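Local coordinates for SPbeta prophage-derived uncharacterized protein YorR (Bacillus subtilis, PDB 3KB2) that is of uncharacterised function but binds a phosphorylated guanosine nucleotide with magnesium and may act as a nucleotide kinase, possibly on dTMP, at residues V69-K73 and S127-Y132; E89-K93 and N138-H142; K97-A103 and T143-G149. All coordinates share one frame. Numbering follows the deposited sequence.

In the fold
All three contacts belong to one P-loop kinase-like alpha/beta domain built on a parallel sheet of strand order 2-3-1-4-5. Contact 3 pairs the last two strands, 96-102 and 143-147, and the side chain of L101 lies about 6 Å from the bound guanosine nucleotide and about 9 Å from the magnesium ion. Helix 122-137, which leads into strand 143-147, supplies one side of contact 1, and the loop after it supplies one side of contact 2. Contact 1 abuts contact 3 through Y132 CB and Y100 OH, 3.8 Å apart; contact 2 abuts it through H142 O and V98 CB, 3.6 Å apart. Contacts 1 and 2 do not touch, their nearest atoms being about 7 Å apart.

Contact 1 of 3, residues V69-K73 and S127-Y132; sequences VYAKK and SILELY
V69 forms the apolar centre, its CA 5.9 Å from that of L131 and its t rotamer aiming both methyls at helical residues 127-132. V69 CG1 lies 4.2 Å from I128 CG2, 4.1 Å from L131 CB and 3.8 Å from Y132 CE1. V69 CG2 sits over the Y132 ring face, 3.8 Å from its centroid and 6° off the normal, a CH-pi contact. Next to it, Y70 (m rotamer) brings CE1 to 4.5 Å from I128 CD1. This is packing of the end of helix 64-70 on helix 122-137, in a kinase-like alpha/beta domain; the Y70 side chain is about 8 Å from the bound nucleotide. K73 N is hydrogen-bonded to Y70 O (3.2 Å). At one edge a water accepts from Y70 OH (2.6 Å) and bonds to Y132 OH (3.1 Å), a hydroxyl also bonded to S66. At another, K73 CE packs 3.6 Å from L131 CD1, and K73 NZ donates to S127 OG (3.1 Å), which is also bonded to D124 O.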
ATOM      1  N   VAL A  69      -9.973  -4.977   8.852  1.00 17.97           N
ATOM      2  CA  VAL A  69      -8.521  -4.819   8.982  1.00 15.13           C
ATOM      3  C   VAL A  69      -8.029  -3.539   8.302  1.00 22.45           C
ATOM      4  O   VAL A  69      -7.443  -2.657   8.947  1.00 20.90           O
ATOM      5  CB  VAL A  69      -7.777  -6.049   8.349  1.00 15.07           C
ATOM      6  CG1 VAL A  69      -6.268  -5.791   8.233  1.00  3.88           C
ATOM      7  CG2 VAL A  69      -8.036  -7.289   9.190  1.00 10.72           C
ATOM      8  N   TYR A  70      -8.292  -3.433   7.001  1.00 22.56           N
ATOM      9  CA  TYR A  70      -7.847  -2.290   6.217  1.00 22.39           C
ATOM     10  C   TYR A  70      -8.504  -0.956   6.522  1.00 26.03           C
ATOM     11  O   TYR A  70      -8.003   0.092   6.106  1.00 23.95           O
ATOM     12  CB  TYR A  70      -7.963  -2.621   4.726  1.00 24.51           C
ATOM     13  CG  TYR A  70      -7.016  -3.727   4.310  1.00 34.16           C
ATOM     14  CD1 TYR A  70      -5.635  -3.569   4.443  1.00 27.97           C
ATOM     15  CD2 TYR A  70      -7.495  -4.949   3.830  1.00 28.95           C
ATOM     16  CE1 TYR A  70      -4.753  -4.598   4.116  1.00 40.85           C
ATOM     17  CE2 TYR A  70      -6.617  -5.987   3.497  1.00 38.17           C
ATOM     18  CZ  TYR A  70      -5.249  -5.803   3.645  1.00 34.74           C
ATOM     19  OH  TYR A  70      -4.376  -6.827   3.345  1.00 40.19           O
ATOM     20  N   ALA A  71      -9.616  -0.989   7.253  1.00 22.54           N
ATOM     21  CA  ALA A  71     -10.312   0.237   7.615  1.00 25.14           C
ATOM     22  C   ALA A  71      -9.525   0.939   8.723  1.00 27.03           C
ATOM     23  O   ALA A  71      -9.663   2.142   8.941  1.00 18.43           O
ATOM     24  CB  ALA A  71     -11.722  -0.079   8.085  1.00 24.28           C
ATOM     25  N   LYS A  72      -8.688   0.176   9.414  1.00 24.28           N
ATOM     26  CA  LYS A  72      -7.880   0.728  10.483  1.00 24.28           C
ATOM     27  C   LYS A  72      -6.523   1.188   9.947  1.00 26.90           C
ATOM     28  O   LYS A  72      -5.685   1.680  10.706  1.00 29.49           O
ATOM     29  CB  LYS A  72      -7.673  -0.319  11.579  1.00 26.46           C
ATOM     30  CG  LYS A  72      -8.954  -0.894  12.157  1.00 32.87           C
ATOM     31  CD  LYS A  72      -9.790   0.169  12.843  1.00 37.62           C
ATOM     32  CE  LYS A  72     -11.085  -0.420  13.384  1.00 45.58           C
ATOM     33  NZ  LYS A  72     -12.001   0.635  13.896  1.00 46.54           N
ATOM     34  N   LYS A  73      -6.303   1.040   8.641  1.00 20.19           N
ATOM     35  CA  LYS A  73      -5.025   1.441   8.042  1.00 25.32           C
ATOM     36  C   LYS A  73      -5.094   2.571   7.020  1.00 23.47           C
ATOM     37  O   LYS A  73      -4.134   3.326   6.858  1.00 27.48           O
ATOM     38  CB  LYS A  73      -4.345   0.233   7.389  1.00 21.62           C
ATOM     39  CG  LYS A  73      -3.191  -0.356   8.187  1.00 26.76           C
ATOM     40  CD  LYS A  73      -3.642  -0.866   9.544  1.00 24.76           C
ATOM     41  CE  LYS A  73      -2.465  -1.385  10.374  1.00 29.05           C
ATOM     42  NZ  LYS A  73      -1.419  -0.350  10.625  1.00 29.77           N
ATOM     43  N   SER A 127       1.645  -5.321  12.183  1.00 24.10           N
ATOM     44  CA  SER A 127       0.378  -4.794  12.670  1.00 18.96           C
ATOM     45  C   SER A 127      -0.799  -5.337  11.868  1.00 25.69           C
ATOM     46  O   SER A 127      -1.889  -5.549  12.403  1.00 29.76           O
ATOM     47  CB  SER A 127       0.380  -3.270  12.603  1.00 23.81           C
ATOM     48  OG  SER A 127       0.377  -2.817  11.266  1.00 24.49           O
ATOM     49  N   ILE A 128      -0.583  -5.560  10.579  1.00 24.11           N
ATOM     50  CA  ILE A 128      -1.641  -6.082   9.729  1.00 24.01           C
ATOM     51  C   ILE A 128      -1.911  -7.541  10.062  1.00 23.16           C
ATOM     52  O   ILE A 128      -3.066  -7.961  10.145  1.00 23.78           O
ATOM     53  CB  ILE A 128      -1.268  -5.951   8.247  1.00 23.31           C
ATOM     54  CG1 ILE A 128      -1.304  -4.482   7.843  1.00 25.14           C
ATOM     55  CG2 ILE A 128      -2.243  -6.742   7.383  1.00 29.81           C
ATOM     56  CD1 ILE A 128      -0.926  -4.253   6.408  1.00 26.23           C
ATOM     57  N   LEU A 129      -0.840  -8.309  10.247  1.00 25.02           N
ATOM     58  CA  LEU A 129      -0.958  -9.719  10.583  1.00 22.31           C
ATOM     59  C   LEU A 129      -1.690  -9.877  11.906  1.00 24.48           C
ATOM     60  O   LEU A 129      -2.545 -10.751  12.050  1.00 10.52           O
ATOM     61  CB  LEU A 129       0.426 -10.363  10.685  1.00 22.85           C
ATOM     62  CG  LEU A 129       1.235 -10.502   9.395  1.00 25.79           C
ATOM     63  CD1 LEU A 129       2.538 -11.236   9.683  1.00 34.11           C
ATOM     64  CD2 LEU A 129       0.436 -11.262   8.362  1.00 31.32           C
ATOM     65  N   GLU A 130      -1.352  -9.025  12.872  1.00 27.22           N
ATOM     66  CA  GLU A 130      -1.971  -9.067  14.194  1.00 26.77           C
ATOM     67  C   GLU A 130      -3.440  -8.710  14.136  1.00 19.76           C
ATOM     68  O   GLU A 130      -4.246  -9.318  14.830  1.00 22.58           O
ATOM     69  CB  GLU A 130      -1.266  -8.107  15.149  1.00 31.34           C
ATOM     70  CG  GLU A 130      -0.467  -8.788  16.251  1.00 48.93           C
ATOM     71  CD  GLU A 130      -1.287  -9.797  17.041  1.00 52.65           C
ATOM     72  OE1 GLU A 130      -2.401  -9.445  17.498  1.00 42.69           O
ATOM     73  OE2 GLU A 130      -0.805 -10.942  17.211  1.00 51.71           O
ATOM     74  N   LEU A 131      -3.781  -7.711  13.325  1.00 21.84           N
ATOM     75  CA  LEU A 131      -5.172  -7.283  13.169  1.00 19.16           C
ATOM     76  C   LEU A 131      -6.010  -8.449  12.658  1.00 22.33           C
ATOM     77  O   LEU A 131      -7.107  -8.691  13.156  1.00 23.00           O
ATOM     78  CB  LEU A 131      -5.263  -6.109  12.187  1.00 24.56           C
ATOM     79  CG  LEU A 131      -5.182  -4.698  12.781  1.00 21.63           C
ATOM     80  CD1 LEU A 131      -4.990  -3.647  11.696  1.00 26.74           C
ATOM     81  CD2 LEU A 131      -6.466  -4.442  13.544  1.00 29.95           C
ATOM     82  N   TYR A 132      -5.478  -9.170  11.672  1.00 22.11           N
ATOM     83  CA  TYR A 132      -6.168 -10.317  11.103  1.00 16.48           C
ATOM     84  C   TYR A 132      -6.418 -11.368  12.177  1.00 24.46           C
ATOM     85  O   TYR A 132      -7.527 -11.880  12.304  1.00 32.04           O
ATOM     86  CB  TYR A 132      -5.364 -10.930   9.949  1.00 14.92           C
ATOM     87  CG  TYR A 132      -5.768 -10.428   8.570  1.00 17.44           C
ATOM     88  CD1 TYR A 132      -4.953  -9.553   7.842  1.00 15.75           C
ATOM     89  CD2 TYR A 132      -6.982 -10.804   8.009  1.00 15.25           C
ATOM     90  CE1 TYR A 132      -5.354  -9.067   6.583  1.00 18.38           C
ATOM     91  CE2 TYR A 132      -7.386 -10.328   6.761  1.00 13.70           C
ATOM     92  CZ  TYR A 132      -6.580  -9.467   6.058  1.00 13.95           C
ATOM     93  OH  TYR A 132      -7.014  -9.009   4.841  1.00 16.48           O
TER
HETATM   94  O   HOH W   1      -5.290  -9.034   2.215  1.00 21.90           O

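Contact 2 of 3, residues E89-K93 and N138-H142; sequences EDKIK and NAGLH
Here the end of helix 82-92 meets the loop that joins helix 122-137 to strand 143-147, the last connection into the parallel sheet of this alpha/beta domain. Residues 89-92 are helical, although I92 has phi/psi -125/10; the loop leaves helical geometry at N138, then runs through A139 (-61/139), G140 (-83/1) and an extended L141 (-121/150). The closest CA pair is E89 with L141, 6.6 Å apart.

The polar part rests on E89. Its side chain, in the m,t conformation, reaches the loop backbone, and G140 N donates to E89 OE2 at 2.8 Å with an N-H...O angle of 143°. The same OE2 is hydrogen-bonded to Y65 OH, so this carboxylate oxygen joins the loop to helix 64-70 as well. A CB on G140 would come within 2.4 Å of E89 OE1, a clash.

The apolar part is made by L141, which points toward the helix in its m,t rotamer and carries the most covered area, 92 Å² of its surface. L141 CG lies 4.0 Å from E89 CB, L141 CD1 lies 4.1 Å from I92 CG1, and L141 CD2 lies 3.5 Å from K93 CB.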
ATOM      1  N   GLU A  89     -23.240 -11.887   9.013  1.00 19.76           N
ATOM      2  CA  GLU A  89     -22.877 -13.201   9.531  1.00 20.44           C
ATOM      3  C   GLU A  89     -24.114 -14.076   9.720  1.00 22.69           C
ATOM      4  O   GLU A  89     -24.152 -15.225   9.285  1.00 21.72           O
ATOM      5  CB  GLU A  89     -22.141 -13.051  10.860  1.00 21.56           C
ATOM      6  CG  GLU A  89     -20.855 -12.244  10.745  1.00 25.94           C
ATOM      7  CD  GLU A  89     -20.130 -12.134  12.061  1.00 30.84           C
ATOM      8  OE1 GLU A  89     -20.766 -11.694  13.043  1.00 41.78           O
ATOM      9  OE2 GLU A  89     -18.928 -12.474  12.114  1.00 23.86           O
ATOM     10  N   ASP A  90     -25.130 -13.529  10.374  1.00 25.19           N
ATOM     11  CA  ASP A  90     -26.352 -14.281  10.603  1.00 27.13           C
ATOM     12  C   ASP A  90     -26.969 -14.682   9.263  1.00 22.62           C
ATOM     13  O   ASP A  90     -27.523 -15.770   9.107  1.00 22.53           O
ATOM     14  CB  ASP A  90     -27.346 -13.435  11.403  1.00 35.04           C
ATOM     15  CG  ASP A  90     -28.695 -14.115  11.557  1.00 34.20           C
ATOM     16  OD1 ASP A  90     -28.784 -15.120  12.296  1.00 51.01           O
ATOM     17  OD2 ASP A  90     -29.666 -13.646  10.930  1.00 42.10           O
ATOM     18  N   LYS A  91     -26.851 -13.800   8.288  1.00 16.93           N
ATOM     19  CA  LYS A  91     -27.413 -14.060   6.979  1.00 18.81           C
ATOM     20  C   LYS A  91     -26.767 -15.220   6.183  1.00 24.97           C
ATOM     21  O   LYS A  91     -27.422 -15.827   5.330  1.00 24.76           O
ATOM     22  CB  LYS A  91     -27.376 -12.765   6.169  1.00 17.15           C
ATOM     23  CG  LYS A  91     -27.974 -12.871   4.789  1.00 17.65           C
ATOM     24  CD  LYS A  91     -28.107 -11.509   4.147  1.00 17.07           C
ATOM     25  CE  LYS A  91     -28.655 -11.661   2.748  1.00 22.01           C
ATOM     26  NZ  LYS A  91     -29.104 -10.387   2.147  1.00 34.08           N
ATOM     27  N   ILE A  92     -25.506 -15.543   6.465  1.00 17.39           N
ATOM     28  CA  ILE A  92     -24.817 -16.606   5.731  1.00 16.54           C
ATOM     29  C   ILE A  92     -24.230 -17.697   6.616  1.00 22.23           C
ATOM     30  O   ILE A  92     -23.460 -18.531   6.145  1.00 22.96           O
ATOM     31  CB  ILE A  92     -23.660 -16.022   4.903  1.00 22.83           C
ATOM     32  CG1 ILE A  92     -22.515 -15.617   5.838  1.00 23.33           C
ATOM     33  CG2 ILE A  92     -24.151 -14.807   4.106  1.00 17.60           C
ATOM     34  CD1 ILE A  92     -21.309 -15.017   5.149  1.00 24.05           C
ATOM     35  N   LYS A  93     -24.582 -17.684   7.896  1.00 20.82           N
ATOM     36  CA  LYS A  93     -24.067 -18.665   8.844  1.00 19.28           C
ATOM     37  C   LYS A  93     -24.397 -20.108   8.467  1.00 25.31           C
ATOM     38  O   LYS A  93     -23.636 -21.019   8.781  1.00 29.91           O
ATOM     39  CB  LYS A  93     -24.610 -18.360  10.249  1.00 26.60           C
ATOM     40  CG  LYS A  93     -26.120 -18.558  10.412  1.00 33.93           C
ATOM     41  CD  LYS A  93     -26.673 -17.831  11.646  1.00 41.76           C
ATOM     42  CE  LYS A  93     -28.142 -18.165  11.880  1.00 37.20           C
ATOM     43  NZ  LYS A  93     -28.947 -18.062  10.630  1.00 44.13           N
ATOM     44  N   ASN A 138     -12.216 -12.937  16.689  1.00 31.66           N
ATOM     45  CA  ASN A 138     -13.468 -12.303  17.070  1.00 31.27           C
ATOM     46  C   ASN A 138     -14.611 -12.496  16.096  1.00 29.12           C
ATOM     47  O   ASN A 138     -15.682 -11.898  16.253  1.00 27.63           O
ATOM     48  CB  ASN A 138     -13.234 -10.820  17.301  1.00 33.75           C
ATOM     49  CG  ASN A 138     -12.787 -10.540  18.698  1.00 32.73           C
ATOM     50  OD1 ASN A 138     -13.609 -10.363  19.600  1.00 35.84           O
ATOM     51  ND2 ASN A 138     -11.477 -10.535  18.907  1.00 31.09           N
ATOM     52  N   ALA A 139     -14.382 -13.338  15.096  1.00 20.03           N
ATOM     53  CA  ALA A 139     -15.401 -13.624  14.097  1.00 30.03           C
ATOM     54  C   ALA A 139     -16.621 -14.250  14.755  1.00 26.78           C
ATOM     55  O   ALA A 139     -16.493 -15.089  15.648  1.00 30.01           O
ATOM     56  CB  ALA A 139     -14.846 -14.562  13.043  1.00 20.41           C
ATOM     57  N   GLY A 140     -17.801 -13.824  14.317  1.00 27.69           N
ATOM     58  CA  GLY A 140     -19.035 -14.361  14.859  1.00 28.56           C
ATOM     59  C   GLY A 140     -19.400 -15.671  14.182  1.00 34.99           C
ATOM     60  O   GLY A 140     -20.428 -16.280  14.480  1.00 38.54           O
ATOM     61  N   LEU A 141     -18.551 -16.102  13.255  1.00 32.72           N
ATOM     62  CA  LEU A 141     -18.760 -17.345  12.529  1.00 29.17           C
ATOM     63  C   LEU A 141     -17.572 -18.255  12.772  1.00 27.23           C
ATOM     64  O   LEU A 141     -16.461 -17.782  12.996  1.00 31.65           O
ATOM     65  CB  LEU A 141     -18.883 -17.075  11.026  1.00 28.86           C
ATOM     66  CG  LEU A 141     -20.210 -16.514  10.520  1.00 32.71           C
ATOM     67  CD1 LEU A 141     -20.061 -15.990   9.100  1.00 24.19           C
ATOM     68  CD2 LEU A 141     -21.260 -17.602  10.584  1.00 25.57           C
ATOM     69  N   HIS A 142     -17.818 -19.559  12.737  1.00 31.38           N
ATOM     70  CA  HIS A 142     -16.769 -20.552  12.921  1.00 25.99           C
ATOM     71  C   HIS A 142     -15.812 -20.322  11.762  1.00 30.26           C
ATOM     72  O   HIS A 142     -16.254 -20.012  10.657  1.00 35.87           O
ATOM     73  CB  HIS A 142     -17.367 -21.962  12.838  1.00 31.85           C
ATOM     74  CG  HIS A 142     -16.394 -23.059  13.148  1.00 37.50           C
ATOM     75  ND1 HIS A 142     -15.359 -23.401  12.306  1.00 41.27           N
ATOM     76  CD2 HIS A 142     -16.297 -23.886  14.217  1.00 41.33           C
ATOM     77  CE1 HIS A 142     -14.666 -24.391  12.841  1.00 41.14           C
ATOM     78  NE2 HIS A 142     -15.214 -24.703  14.002  1.00 41.19           N
TER

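Contact 3 of 3, residues K97-A103 and T143-G149; sequences KVVYLHA and TYSWDTG
Strands 96-102 and 143-147 pair in parallel as the last two strands of the five-stranded sheet; the axes of segments 97-102 and 143-147 approach to 4.6 Å and cross at -25°. The register sets V99 beside Y144, Y100 beside S145, L101 beside W146 and H102 beside D147. V98 O accepts from Y144 N (2.9 Å), Y144 O from Y100 N (2.7 Å), Y100 O from W146 N (3.1 Å) and W146 O from H102 N (3.1 Å). The intervening V99 and L101 turn their backbone polar atoms to the other neighbour, bonding E7 and, from V99, I5. On the face with V99 and L101, V99 CG1 touches W146 CE3 (3.8 Å) and L101 CD2 touches W146 CB (3.7 Å); W146 NE1 is satisfied by D159. K97 NZ bonds weakly to Y144 OH (3.1 Å). Where the strands end, G149 N donates to D147 OD2 (3.1 Å), an Asx turn, while H102 O accepts twice from T148, from N at 2.8 Å and OG1 at 2.7 Å.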
ATOM      1  N   LYS A  97     -18.511 -20.924   4.806  1.00 23.31           N
ATOM      2  CA  LYS A  97     -17.318 -21.626   5.256  1.00 19.51           C
ATOM      3  C   LYS A  97     -16.274 -20.519   5.235  1.00 21.65           C
ATOM      4  O   LYS A  97     -15.862 -20.066   4.160  1.00 18.54           O
ATOM      5  CB  LYS A  97     -16.929 -22.738   4.277  1.00 28.02           C
ATOM      6  CG  LYS A  97     -17.249 -24.153   4.757  1.00 27.57           C
ATOM      7  CD  LYS A  97     -18.731 -24.327   5.072  1.00 38.46           C
ATOM      8  CE  LYS A  97     -19.083 -25.790   5.337  1.00 39.99           C
ATOM      9  NZ  LYS A  97     -18.335 -26.369   6.486  1.00 31.56           N
ATOM     10  N   VAL A  98     -15.881 -20.061   6.420  1.00 16.82           N
ATOM     11  CA  VAL A  98     -14.909 -18.983   6.541  1.00 19.15           C
ATOM     12  C   VAL A  98     -13.489 -19.500   6.666  1.00 15.71           C
ATOM     13  O   VAL A  98     -13.142 -20.144   7.652  1.00 16.62           O
ATOM     14  CB  VAL A  98     -15.203 -18.089   7.758  1.00 16.50           C
ATOM     15  CG1 VAL A  98     -14.220 -16.931   7.787  1.00 18.16           C
ATOM     16  CG2 VAL A  98     -16.624 -17.574   7.684  1.00 16.48           C
ATOM     17  N   VAL A  99     -12.668 -19.209   5.667  1.00 14.36           N
ATOM     18  CA  VAL A  99     -11.288 -19.667   5.685  1.00 11.41           C
ATOM     19  C   VAL A  99     -10.315 -18.542   5.993  1.00 14.62           C
ATOM     20  O   VAL A  99     -10.406 -17.455   5.425  1.00 21.33           O
ATOM     21  CB  VAL A  99     -10.914 -20.297   4.341  1.00 11.17           C
ATOM     22  CG1 VAL A  99      -9.492 -20.817   4.383  1.00 10.19           C
ATOM     23  CG2 VAL A  99     -11.874 -21.395   4.025  1.00 12.63           C
ATOM     24  N   TYR A 100      -9.390 -18.806   6.906  1.00 15.92           N
ATOM     25  CA  TYR A 100      -8.384 -17.825   7.295  1.00 17.01           C
ATOM     26  C   TYR A 100      -7.018 -18.398   6.928  1.00 12.79           C
ATOM     27  O   TYR A 100      -6.550 -19.356   7.539  1.00 16.08           O
ATOM     28  CB  TYR A 100      -8.474 -17.550   8.811  1.00 20.66           C
ATOM     29  CG  TYR A 100      -7.342 -16.716   9.400  1.00 19.71           C
ATOM     30  CD1 TYR A 100      -6.766 -15.662   8.680  1.00 24.39           C
ATOM     31  CD2 TYR A 100      -6.853 -16.972  10.687  1.00 21.83           C
ATOM     32  CE1 TYR A 100      -5.728 -14.892   9.224  1.00 15.17           C
ATOM     33  CE2 TYR A 100      -5.815 -16.199  11.236  1.00 16.54           C
ATOM     34  CZ  TYR A 100      -5.259 -15.165  10.498  1.00 19.85           C
ATOM     35  OH  TYR A 100      -4.226 -14.408  11.020  1.00 21.00           O
ATOM     36  N   LEU A 101      -6.392 -17.825   5.913  1.00  6.69           N
ATOM     37  CA  LEU A 101      -5.091 -18.297   5.506  1.00  5.52           C
ATOM     38  C   LEU A 101      -4.042 -17.331   6.020  1.00 13.10           C
ATOM     39  O   LEU A 101      -4.120 -16.128   5.763  1.00 16.40           O
ATOM     40  CB  LEU A 101      -5.016 -18.401   3.987  1.00  8.79           C
ATOM     41  CG  LEU A 101      -6.032 -19.333   3.320  1.00 11.99           C
ATOM     42  CD1 LEU A 101      -5.714 -19.450   1.833  1.00  9.81           C
ATOM     43  CD2 LEU A 101      -5.979 -20.709   3.968  1.00 12.34           C
ATOM     44  N   HIS A 102      -3.058 -17.850   6.749  1.00 15.97           N
ATOM     45  CA  HIS A 102      -2.007 -16.997   7.299  1.00 21.39           C
ATOM     46  C   HIS A 102      -0.610 -17.595   7.155  1.00 21.72           C
ATOM     47  O   HIS A 102      -0.402 -18.562   6.418  1.00 25.12           O
ATOM     48  CB  HIS A 102      -2.290 -16.726   8.782  1.00 19.35           C
ATOM     49  CG  HIS A 102      -2.370 -17.971   9.612  1.00 21.23           C
ATOM     50  ND1 HIS A 102      -3.475 -18.795   9.609  1.00 26.38           N
ATOM     51  CD2 HIS A 102      -1.461 -18.563  10.421  1.00 12.37           C
ATOM     52  CE1 HIS A 102      -3.241 -19.842  10.380  1.00 20.99           C
ATOM     53  NE2 HIS A 102      -2.027 -19.727  10.884  1.00 22.88           N
ATOM     54  N   ALA A 103       0.343 -16.997   7.864  1.00 14.47           N
ATOM     55  CA  ALA A 103       1.732 -17.456   7.873  1.00 17.39           C
ATOM     56  C   ALA A 103       2.519 -16.536   8.792  1.00 23.61           C
ATOM     57  O   ALA A 103       2.105 -15.400   9.039  1.00 21.27           O
ATOM     58  CB  ALA A 103       2.320 -17.417   6.472  1.00  9.66           C
ATOM     59  N   THR A 143     -14.512 -20.473  12.005  1.00 27.98           N
ATOM     60  CA  THR A 143     -13.514 -20.265  10.959  1.00 25.24           C
ATOM     61  C   THR A 143     -12.476 -21.390  10.926  1.00 24.96           C
ATOM     62  O   THR A 143     -12.224 -22.037  11.937  1.00 28.53           O
ATOM     63  CB  THR A 143     -12.797 -18.907  11.159  1.00 20.25           C
ATOM     64  OG1 THR A 143     -12.053 -18.929  12.382  1.00 16.86           O
ATOM     65  CG2 THR A 143     -13.816 -17.779  11.240  1.00 22.97           C
ATOM     66  N   TYR A 144     -11.899 -21.634   9.755  1.00 23.19           N
ATOM     67  CA  TYR A 144     -10.876 -22.662   9.608  1.00 25.81           C
ATOM     68  C   TYR A 144      -9.611 -21.959   9.150  1.00 23.24           C
ATOM     69  O   TYR A 144      -9.637 -21.185   8.192  1.00 22.34           O
ATOM     70  CB  TYR A 144     -11.270 -23.711   8.565  1.00 26.22           C
ATOM     71  CG  TYR A 144     -12.666 -24.255   8.702  1.00 22.96           C
ATOM     72  CD1 TYR A 144     -13.744 -23.584   8.132  1.00 32.12           C
ATOM     73  CD2 TYR A 144     -12.911 -25.452   9.379  1.00 21.15           C
ATOM     74  CE1 TYR A 144     -15.028 -24.087   8.218  1.00 30.66           C
ATOM     75  CE2 TYR A 144     -14.199 -25.966   9.476  1.00 26.94           C
ATOM     76  CZ  TYR A 144     -15.254 -25.275   8.889  1.00 32.53           C
ATOM     77  OH  TYR A 144     -16.540 -25.766   8.955  1.00 40.15           O
ATOM     78  N   SER A 145      -8.508 -22.242   9.833  1.00 20.76           N
ATOM     79  CA  SER A 145      -7.236 -21.620   9.522  1.00 17.70           C
ATOM     80  C   SER A 145      -6.197 -22.610   9.014  1.00 17.85           C
ATOM     81  O   SER A 145      -6.184 -23.778   9.397  1.00 18.67           O
ATOM     82  CB  SER A 145      -6.689 -20.923  10.765  1.00 19.59           C
ATOM     83  OG  SER A 145      -6.302 -21.875  11.743  1.00 25.20           O
ATOM     84  N   TRP A 146      -5.315 -22.108   8.157  1.00 22.04           N
ATOM     85  CA  TRP A 146      -4.239 -22.882   7.565  1.00 16.48           C
ATOM     86  C   TRP A 146      -2.978 -22.027   7.506  1.00 18.36           C
ATOM     87  O   TRP A 146      -3.003 -20.899   7.006  1.00 21.22           O
ATOM     88  CB  TRP A 146      -4.630 -23.321   6.154  1.00 16.75           C
ATOM     89  CG  TRP A 146      -5.426 -24.593   6.099  1.00 19.30           C
ATOM     90  CD1 TRP A 146      -4.935 -25.865   6.098  1.00 12.84           C
ATOM     91  CD2 TRP A 146      -6.858 -24.715   6.063  1.00 16.86           C
ATOM     92  NE1 TRP A 146      -5.971 -26.773   6.067  1.00 24.82           N
ATOM     93  CE2 TRP A 146      -7.160 -26.094   6.044  1.00 14.82           C
ATOM     94  CE3 TRP A 146      -7.911 -23.792   6.046  1.00  6.91           C
ATOM     95  CZ2 TRP A 146      -8.471 -26.575   6.009  1.00 16.50           C
ATOM     96  CZ3 TRP A 146      -9.223 -24.272   6.011  1.00  9.61           C
ATOM     97  CH2 TRP A 146      -9.487 -25.649   5.994  1.00 21.08           C
ATOM     98  N   ASP A 147      -1.885 -22.567   8.032  1.00 16.45           N
ATOM     99  CA  ASP A 147      -0.594 -21.883   8.029  1.00 15.20           C
ATOM    100  C   ASP A 147       0.030 -22.187   6.669  1.00 16.97           C
ATOM    101  O   ASP A 147       0.565 -23.270   6.460  1.00 16.47           O
ATOM    102  CB  ASP A 147       0.283 -22.440   9.158  1.00 15.35           C
ATOM    103  CG  ASP A 147       1.657 -21.781   9.237  1.00 28.16           C
ATOM    104  OD1 ASP A 147       2.465 -22.220  10.086  1.00 31.71           O
ATOM    105  OD2 ASP A 147       1.935 -20.832   8.469  1.00 26.05           O
ATOM    106  N   THR A 148      -0.047 -21.226   5.753  1.00 17.95           N
ATOM    107  CA  THR A 148       0.481 -21.384   4.399  1.00 16.64           C
ATOM    108  C   THR A 148       1.998 -21.565   4.381  1.00 17.65           C
ATOM    109  O   THR A 148       2.601 -21.789   3.333  1.00 17.76           O
ATOM    110  CB  THR A 148       0.079 -20.180   3.519  1.00 11.11           C
ATOM    111  OG1 THR A 148       0.746 -19.007   3.984  1.00 19.10           O
ATOM    112  CG2 THR A 148      -1.417 -19.949   3.594  1.00  8.61           C
ATOM    113  N   GLY A 149       2.608 -21.466   5.553  1.00 14.60           N
ATOM    114  CA  GLY A 149       4.038 -21.643   5.650  1.00 15.21           C
ATOM    115  C   GLY A 149       4.391 -23.117   5.669  1.00 17.10           C
ATOM    116  O   GLY A 149       5.539 -23.481   5.420  1.00 20.46           O
TER